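Local coordinates for folylpolyglutamate synthase protein FOLC (Mycobacterium tuberculosis, PDB 2VOS), which probably adds glutamate to dihydropteroate and, one residue after another, to tetrahydrofolate, spending ATP and requiring magnesium, at residues M81-V86 with R91-T96; R62-I67 with M158-F163; V173-G176 with W181-T184; A257-E262 with Q298-V303; L47-A52 with K151-T156. All blocks are in the same frame, centred on the assembly; numbering follows the deposited sequence.

Contact 1: residues M81-V86 with R91-T96; sequences MVDALV and RRTGRT
Helix residues 81-86 and the strand 93-96 run almost exactly antiparallel, their axes 176° apart in direction and 9.0 Å apart at closest approach. The turn between them closes with R91 N donating to V86 O at 3.2 Å, and D83 then stands over T93 and R95. Its carboxylate divides its oxygens between the two: T93 OG1 donates to D83 OD1 at 2.6 Å, coming in from above the carboxylate plane, while R95 NE reaches D83 OD2 at 2.7 Å on the anti lone pair. With CG anti to the backbone N (chi1 -168°), D83 swings its acid out over the strand. The R95 chain bends at chi3, which turns NE back to the acid; the guanidinium meets the carboxylate with planes 56° apart, and R95 NH2 adds a weak bond to the same oxygen. Water 1 ties the corner together by donating to D83 OD2 and T93 OG1. At the turn end the contact becomes apolar: V86 CG1 lies 3.4 Å from T93 CG2, tighter than usual for two carbons, and also touches R91 CB. R91 NH1 itself bonds to L89 O. Behind this helix, whose first turn carries the ADP-binding K75, T76 and S77, M81 packs on helix 296-312, whereas V82 and V86 lean on strand 170-174, the parallel neighbour of 93-96 in the central sheet.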
# COMPACT_ATOMS: atom_id res chain seq x y z
N MSE A 81 6.60 7.37 1.77
CA MSE A 81 6.87 8.80 1.74
C MSE A 81 7.23 9.34 3.13
O MSE A 81 8.22 10.04 3.27
CB MSE A 81 5.66 9.56 1.22
CG MSE A 81 5.56 9.41 -0.32
SE MSE A 81 3.77 10.01 -0.82
CE MSE A 81 3.87 9.77 -2.72
N VAL A 82 6.45 9.00 4.14
CA VAL A 82 6.80 9.29 5.54
C VAL A 82 8.19 8.80 5.88
O VAL A 82 8.98 9.54 6.45
CB VAL A 82 5.74 8.66 6.51
CG1 VAL A 82 6.19 8.70 7.98
CG2 VAL A 82 4.36 9.33 6.31
N ASP A 83 8.51 7.54 5.56
CA ASP A 83 9.84 6.99 5.81
C ASP A 83 10.91 7.86 5.10
O ASP A 83 11.95 8.29 5.69
CB ASP A 83 9.86 5.54 5.27
CG ASP A 83 11.09 4.76 5.72
OD1 ASP A 83 12.07 5.43 6.16
OD2 ASP A 83 11.10 3.50 5.60
N ALA A 84 10.70 8.12 3.82
CA ALA A 84 11.67 8.93 3.10
C ALA A 84 11.91 10.32 3.76
O ALA A 84 13.06 10.77 3.86
CB ALA A 84 11.20 9.13 1.62
N LEU A 85 10.82 11.01 4.12
CA LEU A 85 10.92 12.33 4.76
C LEU A 85 11.63 12.25 6.13
O LEU A 85 12.53 13.03 6.43
CB LEU A 85 9.51 12.93 4.94
CG LEU A 85 8.79 13.36 3.65
CD1 LEU A 85 7.31 13.65 4.01
CD2 LEU A 85 9.41 14.66 3.04
N VAL A 86 11.27 11.28 6.98
CA VAL A 86 11.89 11.17 8.29
C VAL A 86 13.39 10.82 8.14
O VAL A 86 14.30 11.34 8.89
CB VAL A 86 11.15 10.13 9.16
CG1 VAL A 86 11.96 9.80 10.44
CG2 VAL A 86 9.73 10.61 9.43
N ARG A 91 16.57 10.93 11.05
CA ARG A 91 16.16 9.96 12.11
C ARG A 91 16.10 8.55 11.52
O ARG A 91 15.76 8.37 10.35
CB ARG A 91 14.79 10.33 12.67
CG ARG A 91 14.85 11.38 13.82
CD ARG A 91 15.54 12.69 13.40
NE ARG A 91 15.18 13.77 14.36
CZ ARG A 91 15.20 15.07 14.07
NH1 ARG A 91 15.57 15.49 12.85
NH2 ARG A 91 14.82 15.94 14.98
N ARG A 92 16.41 7.56 12.33
CA ARG A 92 16.50 6.22 11.87
C ARG A 92 15.11 5.67 11.91
O ARG A 92 14.41 5.78 12.94
CB ARG A 92 17.42 5.44 12.81
CG ARG A 92 17.67 4.10 12.31
CD ARG A 92 18.79 3.41 13.08
NE ARG A 92 19.18 2.36 12.19
CZ ARG A 92 19.66 1.21 12.59
NH1 ARG A 92 20.01 0.33 11.69
NH2 ARG A 92 19.84 1.00 13.89
N THR A 93 14.65 5.13 10.77
CA THR A 93 13.25 4.66 10.75
C THR A 93 13.12 3.12 10.76
O THR A 93 14.02 2.38 10.35
CB THR A 93 12.52 5.08 9.44
OG1 THR A 93 13.33 4.66 8.34
CG2 THR A 93 12.31 6.61 9.42
N GLY A 94 11.97 2.66 11.22
CA GLY A 94 11.55 1.28 10.90
C GLY A 94 10.21 1.46 10.22
O GLY A 94 9.45 2.38 10.56
N ARG A 95 9.90 0.61 9.25
CA ARG A 95 8.66 0.74 8.55
C ARG A 95 8.06 -0.67 8.30
O ARG A 95 8.77 -1.61 7.87
CB ARG A 95 8.87 1.46 7.18
CG ARG A 95 7.61 1.33 6.31
CD ARG A 95 7.68 2.20 5.04
NE ARG A 95 9.02 2.27 4.40
CZ ARG A 95 9.49 1.34 3.55
NH1 ARG A 95 8.79 0.22 3.28
NH2 ARG A 95 10.67 1.54 2.96
N THR A 96 6.78 -0.81 8.60
CA THR A 96 6.14 -2.07 8.32
C THR A 96 4.99 -1.77 7.39
O THR A 96 4.17 -0.86 7.63
CB THR A 96 5.80 -2.92 9.57
OG1 THR A 96 5.17 -4.14 9.15
CG2 THR A 96 4.92 -2.20 10.59
O HOH W 1 12.59 1.98 7.23

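Contact 2: residues R62-I67 with M158-F163; sequences RSYPSI and MAFAAF
Residues 62-67, a loop running into strand 66-70, pass helix segment 158-163 at a distance, the nearest CA atoms being those of Y64 and F163, 8.3 Å apart, and one tyrosine bridges the gap. Y64 projects toward the helix and ends in a hydroxyl that donates to the backbone oxygen of F160, with Y64 OH and F160 O 2.7 Å apart. The bond lies in the carbonyl plane on a lone pair, bent to a C=O...donor angle of 110°, and the acceptor sits at the edge of the tyrosine ring. The hydroxyl is wedged between two phenylalanine stems, with CB of F160 and CB of F163 each 3.5 Å from Y64 OH. F163 turns the edge of its ring to the face of Y64 in an offset edge-to-face pair, centroids 5.9 Å apart and planes at 75°. Y64 CG lies between its own backbone N and carbonyl carbon (chi1 35°), which carries the ring across to the helix. Y64 and F163 also rest on A171 of strand 170-174. This is helix-on-sheet packing in the Mur ligase middle domain, a P-loop NTPase-type alpha/beta fold: helix 151-165 covers one face of the central sheet and leads into the neighbouring strand 170-174.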
# COMPACT_ATOMS: atom_id res chain seq x y z
N ARG A 62 6.10 -0.27 22.39
CA ARG A 62 5.96 0.99 23.13
C ARG A 62 7.29 1.70 23.37
O ARG A 62 7.31 2.73 24.07
CB ARG A 62 5.21 0.76 24.47
CG ARG A 62 3.76 0.26 24.18
CD ARG A 62 2.80 0.34 25.38
NE ARG A 62 1.52 -0.26 24.98
CZ ARG A 62 0.55 0.40 24.34
NH1 ARG A 62 -0.56 -0.23 23.99
NH2 ARG A 62 0.71 1.69 24.06
N SER A 63 8.39 1.20 22.77
CA SER A 63 9.72 1.79 23.09
C SER A 63 10.20 2.78 21.99
O SER A 63 11.29 3.33 22.13
CB SER A 63 10.79 0.70 23.29
OG SER A 63 10.97 -0.09 22.08
N TYR A 64 9.34 3.12 21.04
CA TYR A 64 9.63 4.17 20.08
C TYR A 64 8.26 4.70 19.74
O TYR A 64 7.26 4.01 19.91
CB TYR A 64 10.31 3.60 18.80
CG TYR A 64 9.76 2.20 18.45
CD1 TYR A 64 8.54 2.03 17.80
CD2 TYR A 64 10.47 1.09 18.82
CE1 TYR A 64 8.03 0.75 17.53
CE2 TYR A 64 9.99 -0.21 18.55
CZ TYR A 64 8.78 -0.36 17.94
OH TYR A 64 8.40 -1.63 17.69
N PRO A 65 8.20 5.93 19.26
CA PRO A 65 6.93 6.50 18.80
C PRO A 65 6.68 6.05 17.37
O PRO A 65 7.67 5.71 16.67
CB PRO A 65 7.22 8.01 18.80
CG PRO A 65 8.67 8.07 18.43
CD PRO A 65 9.32 6.89 19.22
N SER A 66 5.41 6.01 16.94
CA SER A 66 5.04 5.54 15.60
C SER A 66 4.15 6.55 14.91
O SER A 66 3.43 7.32 15.55
CB SER A 66 4.18 4.24 15.67
OG SER A 66 4.92 3.09 16.14
N ILE A 67 4.15 6.48 13.59
CA ILE A 67 3.15 7.15 12.80
C ILE A 67 2.38 6.02 12.11
O ILE A 67 2.99 5.13 11.46
CB ILE A 67 3.86 8.03 11.71
CG1 ILE A 67 4.73 9.11 12.38
CG2 ILE A 67 2.85 8.63 10.70
CD1 ILE A 67 5.78 9.71 11.40
N MSE A 158 6.92 -9.54 14.77
CA MSE A 158 8.27 -9.48 14.22
C MSE A 158 8.72 -8.06 13.89
O MSE A 158 9.86 -7.67 14.20
CB MSE A 158 8.38 -10.38 12.97
CG MSE A 158 8.34 -11.87 13.29
SE MSE A 158 8.14 -12.87 11.60
CE MSE A 158 9.73 -12.31 10.66
N ALA A 159 7.86 -7.27 13.23
CA ALA A 159 8.27 -5.91 12.86
C ALA A 159 8.59 -5.13 14.17
O ALA A 159 9.65 -4.41 14.29
CB ALA A 159 7.14 -5.22 12.06
N PHE A 160 7.69 -5.21 15.14
CA PHE A 160 7.84 -4.45 16.37
C PHE A 160 9.10 -4.86 17.14
O PHE A 160 9.76 -3.99 17.72
CB PHE A 160 6.61 -4.57 17.32
CG PHE A 160 5.35 -3.92 16.79
CD1 PHE A 160 5.43 -2.75 16.02
CD2 PHE A 160 4.10 -4.45 17.07
CE1 PHE A 160 4.30 -2.13 15.51
CE2 PHE A 160 2.91 -3.78 16.58
CZ PHE A 160 3.03 -2.63 15.80
N ALA A 161 9.38 -6.17 17.18
CA ALA A 161 10.63 -6.69 17.84
C ALA A 161 11.85 -6.17 17.08
O ALA A 161 12.86 -5.72 17.66
CB ALA A 161 10.61 -8.22 17.81
N ALA A 162 11.79 -6.25 15.76
CA ALA A 162 12.94 -5.86 14.96
C ALA A 162 13.18 -4.35 15.14
O ALA A 162 14.34 -3.88 15.12
CB ALA A 162 12.66 -6.16 13.47
N PHE A 163 12.11 -3.56 15.30
CA PHE A 163 12.32 -2.12 15.44
C PHE A 163 13.04 -1.83 16.76
O PHE A 163 13.84 -0.89 16.84
CB PHE A 163 11.00 -1.32 15.39
CG PHE A 163 10.26 -1.43 14.06
CD1 PHE A 163 10.95 -1.82 12.90
CD2 PHE A 163 8.89 -1.17 13.99
CE1 PHE A 163 10.26 -1.90 11.68
CE2 PHE A 163 8.18 -1.23 12.78
CZ PHE A 163 8.86 -1.62 11.63

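Contact 3: residues V173-G176 with W181-T184. With CO (cobalt (II) ion), chain E.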
# COMPACT_ATOMS: atom_id res chain seq x y z
N VAL A 173 3.96 2.73 10.53
CA VAL A 173 3.26 1.45 10.69
C VAL A 173 1.99 1.46 9.88
O VAL A 173 1.06 2.25 10.16
CB VAL A 173 2.89 1.24 12.17
CG1 VAL A 173 2.05 -0.12 12.31
CG2 VAL A 173 4.19 1.23 13.04
N GLU A 174 1.90 0.59 8.88
CA GLU A 174 0.70 0.53 8.07
C GLU A 174 -0.26 -0.53 8.65
O GLU A 174 0.15 -1.63 8.96
CB GLU A 174 1.05 0.13 6.64
CG GLU A 174 -0.12 -0.16 5.76
CD GLU A 174 0.28 -0.52 4.32
OE1 GLU A 174 1.47 -0.63 3.97
OE2 GLU A 174 -0.65 -0.67 3.51
N VAL A 175 -1.54 -0.19 8.76
CA VAL A 175 -2.59 -1.16 9.12
C VAL A 175 -2.64 -2.32 8.11
O VAL A 175 -2.49 -2.12 6.89
CB VAL A 175 -3.97 -0.38 9.21
CG1 VAL A 175 -5.14 -1.28 9.28
CG2 VAL A 175 -3.96 0.46 10.50
N GLY A 176 -2.80 -3.55 8.61
CA GLY A 176 -3.05 -4.71 7.76
C GLY A 176 -4.42 -4.57 7.13
O GLY A 176 -4.57 -4.59 5.91
N TRP A 181 -9.42 -3.10 15.02
CA TRP A 181 -9.14 -4.46 15.51
C TRP A 181 -7.97 -5.07 14.78
O TRP A 181 -7.80 -6.28 14.81
CB TRP A 181 -10.37 -5.38 15.42
CG TRP A 181 -11.55 -4.81 16.22
CD1 TRP A 181 -11.68 -4.72 17.60
CD2 TRP A 181 -12.70 -4.17 15.68
NE1 TRP A 181 -12.87 -4.11 17.93
CE2 TRP A 181 -13.49 -3.73 16.77
CE3 TRP A 181 -13.15 -3.95 14.39
CZ2 TRP A 181 -14.70 -3.10 16.60
CZ3 TRP A 181 -14.35 -3.30 14.23
CH2 TRP A 181 -15.12 -2.90 15.32
N ASP A 182 -7.14 -4.23 14.14
CA ASP A 182 -5.97 -4.73 13.38
C ASP A 182 -4.84 -5.04 14.38
O ASP A 182 -4.71 -4.34 15.39
CB ASP A 182 -5.49 -3.63 12.39
CG ASP A 182 -4.37 -4.11 11.52
OD1 ASP A 182 -4.67 -4.99 10.67
OD2 ASP A 182 -3.20 -3.68 11.76
N ALA A 183 -4.00 -6.03 14.09
CA ALA A 183 -2.91 -6.41 14.98
C ALA A 183 -1.94 -5.24 15.29
O ALA A 183 -1.32 -5.23 16.35
CB ALA A 183 -2.09 -7.64 14.38
N THR A 184 -1.84 -4.25 14.40
CA THR A 184 -0.90 -3.14 14.63
C THR A 184 -1.46 -2.19 15.70
O THR A 184 -0.75 -1.30 16.16
CB THR A 184 -0.69 -2.27 13.32
OG1 THR A 184 -1.95 -1.77 12.84
CG2 THR A 184 -0.06 -3.14 12.20
CO CO E . -0.62 -1.36 1.46
O HOH W 2 -2.51 -2.37 1.71
O HOH W 3 -0.47 -2.03 -0.53
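D182 and T184 both direct their side chains at the end of strand 170-174, and a single carboxylate oxygen, D182 OD2, organises the meeting. G176 N donates to D182 OD2 at 3.2 Å from above the carboxylate plane, in a fairly straight bond (163°). T184 N also donates to D182 OD2 (3.0 Å), closing an Asx turn, and T184 OG1 donates to the anti lone pair of D182 OD2 at 2.5 Å. Three donors thus fix the acid's rotation, and its other oxygen accepts from M177 N. D182 CG stands anti to its N (chi1 -176°), facing the acid toward the strand end, where V175 CG1 crosses it obliquely 3.7 Å from D182 CG. T184 and V173 slide past one another in opposite directions, V173 CG1 lying 3.6 Å from T184 CB. T184 OG1 is also bonded to H68 NE2 on the adjoining strand.

E174 points the other way, extended, and places OE2 2.2 Å from the cobalt ion. Waters 2 and 3, T76 OG1, S98 O and ADP O1B, a beta-phosphate oxygen, complete that metal's shell. The loop folds back behind a metal-binding strand end: the nucleotide and metal site of a Mur ligase-type ATP-binding domain.

Contact 4: residues A257-E262 with Q298-V303; sequences AREDSE and QAHNAV. With ADP (adenosine-5'-diphosphate), chain B.
E259 reaches from the loop after strand 255-258 to H300 on helix 296-312, and its side chain can be followed outward. From CB the chain is fully extended, CG anti to the backbone N (chi1 -170°), which carries the acid straight to the helix. E259 CD comes within 3.9 Å of V303 CG1, the methyl that flanks the carboxylate. OE2 is the working atom: H300 ND1 donates to E259 OE2 with an N-H...acceptor angle of 159°, modelled at 2.4 Å, a doubtfully short length. The acid meets the imidazole at its edge, near the ring plane, although the carboxylate itself is turned 42° from that plane. V303 CG1, on the same helix as H300, lies 3.7 Å from E259 OE2. The far nitrogen, H300 NE2, bonds to E296 OE2.

One residue on, N301 faces the other way and reads the adenine of ADP: N301 ND2 donates to ADP N7 at 3.0 Å, nearly straight, and ADP N6 donates to N301 OD1 at 3.0 Å. Q298 OE1 accepts the second amide hydrogen of N301, 2.9 Å from N301 ND2, helping to set the amide's orientation. Carboxylates at both nitrogens may favour a protonated H300, though R236, in a long, weak ion pair with E259, would offset part of this; the hydrogen bond ties the loop after strand 255-258 to the adenine-binding helix.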
# COMPACT_ATOMS: atom_id res chain seq x y z
N ALA A 257 -5.87 17.62 11.38
CA ALA A 257 -5.40 18.39 10.22
C ALA A 257 -6.04 17.71 9.02
O ALA A 257 -5.88 16.48 8.84
CB ALA A 257 -3.85 18.28 10.14
N ARG A 258 -6.69 18.48 8.15
CA ARG A 258 -7.45 17.85 7.07
C ARG A 258 -6.98 18.37 5.74
O ARG A 258 -6.84 19.59 5.59
CB ARG A 258 -8.94 18.22 7.17
CG ARG A 258 -9.61 17.68 8.40
CD ARG A 258 -10.90 18.49 8.72
NE ARG A 258 -10.54 19.86 9.07
CZ ARG A 258 -11.40 20.88 9.12
NH1 ARG A 258 -12.69 20.69 8.83
NH2 ARG A 258 -10.96 22.09 9.46
N GLU A 259 -6.83 17.49 4.74
CA GLU A 259 -6.45 17.99 3.42
C GLU A 259 -7.44 18.98 2.96
O GLU A 259 -8.64 18.84 3.24
CB GLU A 259 -6.22 16.88 2.36
CG GLU A 259 -5.59 17.48 1.08
CD GLU A 259 -5.23 16.38 0.09
OE1 GLU A 259 -5.42 15.21 0.48
OE2 GLU A 259 -4.77 16.69 -1.05
N ASP A 260 -6.93 20.04 2.33
CA ASP A 260 -7.75 21.15 1.81
C ASP A 260 -8.28 22.07 2.87
O ASP A 260 -9.06 22.98 2.57
CB ASP A 260 -8.91 20.66 0.92
CG ASP A 260 -8.40 19.91 -0.33
OD1 ASP A 260 -7.40 20.32 -0.91
OD2 ASP A 260 -8.94 18.86 -0.70
N SER A 261 -7.92 21.85 4.13
CA SER A 261 -8.18 22.87 5.17
C SER A 261 -6.88 23.30 5.86
O SER A 261 -6.60 24.49 5.97
CB SER A 261 -9.12 22.36 6.25
OG SER A 261 -10.44 22.22 5.78
N GLU A 262 -6.12 22.33 6.38
CA GLU A 262 -4.90 22.62 7.11
C GLU A 262 -3.69 22.45 6.22
O GLU A 262 -2.65 22.96 6.54
CB GLU A 262 -4.76 21.72 8.36
CG GLU A 262 -5.64 22.11 9.58
CD GLU A 262 -7.13 21.94 9.33
OE1 GLU A 262 -7.55 20.82 8.98
OE2 GLU A 262 -7.91 22.93 9.45
N GLN A 298 -0.73 10.49 -6.38
CA GLN A 298 0.52 10.53 -5.61
C GLN A 298 0.84 11.97 -5.08
O GLN A 298 1.52 12.12 -4.09
CB GLN A 298 1.71 9.92 -6.37
CG GLN A 298 1.47 8.40 -6.68
CD GLN A 298 1.58 7.54 -5.44
OE1 GLN A 298 1.69 8.03 -4.32
NE2 GLN A 298 1.60 6.23 -5.62
N ALA A 299 0.38 13.00 -5.75
CA ALA A 299 0.54 14.34 -5.19
C ALA A 299 -0.24 14.47 -3.88
O ALA A 299 0.20 15.13 -2.94
CB ALA A 299 0.06 15.45 -6.24
N HIS A 300 -1.41 13.84 -3.83
CA HIS A 300 -2.25 13.91 -2.62
C HIS A 300 -1.66 13.09 -1.49
O HIS A 300 -1.70 13.50 -0.32
CB HIS A 300 -3.70 13.46 -2.96
CG HIS A 300 -4.42 14.48 -3.77
ND1 HIS A 300 -4.70 15.75 -3.29
CD2 HIS A 300 -4.82 14.48 -5.07
CE1 HIS A 300 -5.24 16.48 -4.25
NE2 HIS A 300 -5.31 15.74 -5.34
N ASN A 301 -1.12 11.92 -1.84
CA ASN A 301 -0.40 11.09 -0.89
C ASN A 301 0.83 11.87 -0.37
O ASN A 301 1.10 11.85 0.82
CB ASN A 301 0.13 9.78 -1.52
CG ASN A 301 -1.01 8.83 -1.91
OD1 ASN A 301 -2.14 9.01 -1.43
ND2 ASN A 301 -0.72 7.83 -2.72
N ALA A 302 1.55 12.55 -1.26
CA ALA A 302 2.68 13.39 -0.81
C ALA A 302 2.32 14.43 0.22
O ALA A 302 2.96 14.55 1.26
CB ALA A 302 3.37 14.05 -1.99
N VAL A 303 1.29 15.22 -0.03
CA VAL A 303 1.05 16.29 0.94
C VAL A 303 0.51 15.68 2.24
O VAL A 303 0.73 16.20 3.33
CB VAL A 303 0.02 17.33 0.41
CG1 VAL A 303 -1.39 16.73 0.34
CG2 VAL A 303 0.05 18.59 1.27
PB ADP B . -2.68 0.64 -0.01
O1B ADP B . -1.44 0.36 0.80
O2B ADP B . -3.28 -0.60 -0.61
O3B ADP B . -3.69 1.54 0.63
PA ADP B . -0.90 1.63 -2.16
O1A ADP B . -0.24 0.25 -2.15
O2A ADP B . -0.14 2.95 -2.13
O3A ADP B . -2.24 1.62 -1.23
O5' ADP B . -1.61 1.66 -3.62
C5' ADP B . -2.34 0.57 -4.20
C4' ADP B . -2.88 1.10 -5.55
O4' ADP B . -3.84 2.16 -5.28
C3' ADP B . -1.84 1.82 -6.40
O3' ADP B . -1.33 0.98 -7.41
C2' ADP B . -2.52 2.94 -7.14
O2' ADP B . -3.25 2.32 -8.25
C1' ADP B . -3.65 3.27 -6.20
N9 ADP B . -3.45 4.44 -5.29
C8 ADP B . -2.44 4.73 -4.40
N7 ADP B . -2.73 5.89 -3.74
C5 ADP B . -3.98 6.27 -4.14
C6 ADP B . -4.91 7.36 -3.83
N6 ADP B . -4.58 8.32 -2.94
N1 ADP B . -6.05 7.39 -4.52
C2 ADP B . -6.43 6.50 -5.48
N3 ADP B . -5.65 5.44 -5.81
C4 ADP B . -4.43 5.33 -5.17

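Contact 5: residues L47-A52 with K151-T156; sequences LTRISA and KFEVLT
A buried salt bridge joins two helices here, the start of helix 48-56 and the first turns of helix 151-165, with R49 and E153 as its partners. I50 and E153 mark the nearest backbone approach, their CA atoms 6.1 Å apart. R49 NE donates to E153 OE1 at 2.9 Å, on the syn lone pair and practically in the guanidinium plane, at 160°; R49 NH2 meets E153 OE2 at 2.7 Å, in a bond weak by angle. The two flat groups are not coplanar, their planes standing 44° apart, and the side chains cross at about a right angle. R49 is bent at chi3 (-43°), which brings NE onto the acid, while E153 runs out extended beyond CG. Water 4 adds a second link, donating to E153 OE2 at 2.7 Å and accepting from I50 N at 3.1 Å, an amide of the first helical turn. Beneath the ion pair I50 fills in with its tip, I50 CD1 lying 3.5 Å from E153 O. Just outside the pair, R49 NH2 also bonds to R42 O and R49 N to D44 OD2, so loop residues ahead of helix 48-56 join the network. R49 and A52 touch helix 117-140, and V154 and L155 rest on that helix too; K151 at the start of its helix forms salt bridges with D35 and E31, the latter on helix 23-34.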
# COMPACT_ATOMS: atom_id res chain seq x y z
N LEU A 47 -7.95 -7.92 20.49
CA LEU A 47 -6.47 -7.85 20.37
C LEU A 47 -5.75 -8.62 21.46
O LEU A 47 -4.62 -8.30 21.85
CB LEU A 47 -6.00 -6.40 20.35
CG LEU A 47 -6.65 -5.62 19.22
CD1 LEU A 47 -6.50 -4.13 19.38
CD2 LEU A 47 -6.04 -6.07 17.92
N THR A 48 -6.42 -9.65 21.95
CA THR A 48 -5.98 -10.40 23.12
C THR A 48 -4.65 -11.11 22.88
O THR A 48 -3.73 -11.03 23.70
CB THR A 48 -7.07 -11.41 23.57
OG1 THR A 48 -8.11 -10.67 24.24
CG2 THR A 48 -6.50 -12.39 24.55
N ARG A 49 -4.54 -11.81 21.75
CA ARG A 49 -3.34 -12.57 21.47
C ARG A 49 -2.14 -11.66 21.23
O ARG A 49 -1.07 -11.88 21.81
CB ARG A 49 -3.56 -13.48 20.25
CG ARG A 49 -4.39 -14.73 20.53
CD ARG A 49 -4.51 -15.63 19.26
NE ARG A 49 -4.78 -14.90 18.00
CZ ARG A 49 -5.98 -14.73 17.45
NH1 ARG A 49 -7.09 -15.22 18.02
NH2 ARG A 49 -6.09 -14.05 16.32
N ILE A 50 -2.27 -10.68 20.33
CA ILE A 50 -1.12 -9.84 19.99
C ILE A 50 -0.75 -9.00 21.23
O ILE A 50 0.42 -8.79 21.53
CB ILE A 50 -1.42 -8.95 18.77
CG1 ILE A 50 -0.17 -8.17 18.33
CG2 ILE A 50 -2.53 -7.94 19.07
CD1 ILE A 50 0.90 -9.05 17.80
N SER A 51 -1.75 -8.51 22.00
CA SER A 51 -1.42 -7.84 23.27
C SER A 51 -0.65 -8.72 24.25
O SER A 51 0.32 -8.27 24.85
CB SER A 51 -2.65 -7.31 23.97
OG SER A 51 -3.25 -6.31 23.18
N ALA A 52 -1.11 -9.96 24.43
CA ALA A 52 -0.41 -10.88 25.30
C ALA A 52 1.03 -11.10 24.82
O ALA A 52 1.96 -11.15 25.64
CB ALA A 52 -1.17 -12.22 25.40
N LYS A 151 -0.88 -15.45 10.87
CA LYS A 151 0.36 -15.04 10.25
C LYS A 151 0.56 -13.51 10.33
O LYS A 151 1.67 -13.04 10.62
CB LYS A 151 0.35 -15.49 8.80
CG LYS A 151 1.50 -14.91 8.05
CD LYS A 151 1.63 -15.51 6.65
CE LYS A 151 3.02 -15.04 6.05
NZ LYS A 151 3.22 -15.54 4.60
N PHE A 152 -0.49 -12.72 10.11
CA PHE A 152 -0.35 -11.29 10.24
C PHE A 152 0.06 -10.87 11.68
O PHE A 152 0.93 -9.98 11.88
CB PHE A 152 -1.59 -10.51 9.75
CG PHE A 152 -1.32 -9.00 9.67
CD1 PHE A 152 -0.35 -8.51 8.77
CD2 PHE A 152 -1.97 -8.10 10.53
CE1 PHE A 152 -0.06 -7.14 8.69
CE2 PHE A 152 -1.68 -6.75 10.46
CZ PHE A 152 -0.72 -6.25 9.55
N GLU A 153 -0.55 -11.48 12.69
CA GLU A 153 -0.16 -11.18 14.07
C GLU A 153 1.35 -11.43 14.30
O GLU A 153 2.05 -10.60 14.87
CB GLU A 153 -1.01 -11.99 15.04
CG GLU A 153 -2.38 -11.39 15.19
CD GLU A 153 -3.35 -12.31 15.96
OE1 GLU A 153 -2.99 -13.45 16.31
OE2 GLU A 153 -4.48 -11.89 16.22
N VAL A 154 1.84 -12.56 13.84
CA VAL A 154 3.24 -12.88 13.97
C VAL A 154 4.14 -11.91 13.18
O VAL A 154 5.16 -11.44 13.72
CB VAL A 154 3.52 -14.35 13.59
CG1 VAL A 154 5.01 -14.63 13.71
CG2 VAL A 154 2.71 -15.29 14.52
N LEU A 155 3.78 -11.60 11.92
CA LEU A 155 4.56 -10.63 11.16
C LEU A 155 4.61 -9.29 11.88
O LEU A 155 5.64 -8.62 11.92
CB LEU A 155 3.96 -10.42 9.78
CG LEU A 155 4.09 -11.58 8.81
CD1 LEU A 155 3.15 -11.36 7.55
CD2 LEU A 155 5.56 -11.81 8.44
N THR A 156 3.50 -8.91 12.49
CA THR A 156 3.42 -7.60 13.11
C THR A 156 4.31 -7.62 14.35
O THR A 156 5.04 -6.67 14.59
CB THR A 156 1.98 -7.28 13.47
OG1 THR A 156 1.26 -7.07 12.23
CG2 THR A 156 1.88 -5.98 14.36
O HOH W 4 -4.78 -10.53 18.58

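Overall arrangement
Contacts 1 to 4 all reach the central eight-stranded sheet, and contact 5 joins it through helix 151-165, shared with contact 2. Contacts 1, 2 and 3 meet on neighbouring strands: I67 O is 2.8 Å from V173 N and T96 O 3.0 Å from E174 N, both probable hydrogen bonds. Contact 5 backs the loop of contact 3, F152 CZ packing 3.3 Å from G176 CA, their centres about 10 Å apart. On the nucleotide side, M81 of contact 1 touches Q298 and N301 of contact 4. ADP spans contacts 3 and 4, about 22 Å apart between centres: N301 of contact 4 holds its adenine, and its beta-phosphate shares the cobalt ion with E174 of contact 3.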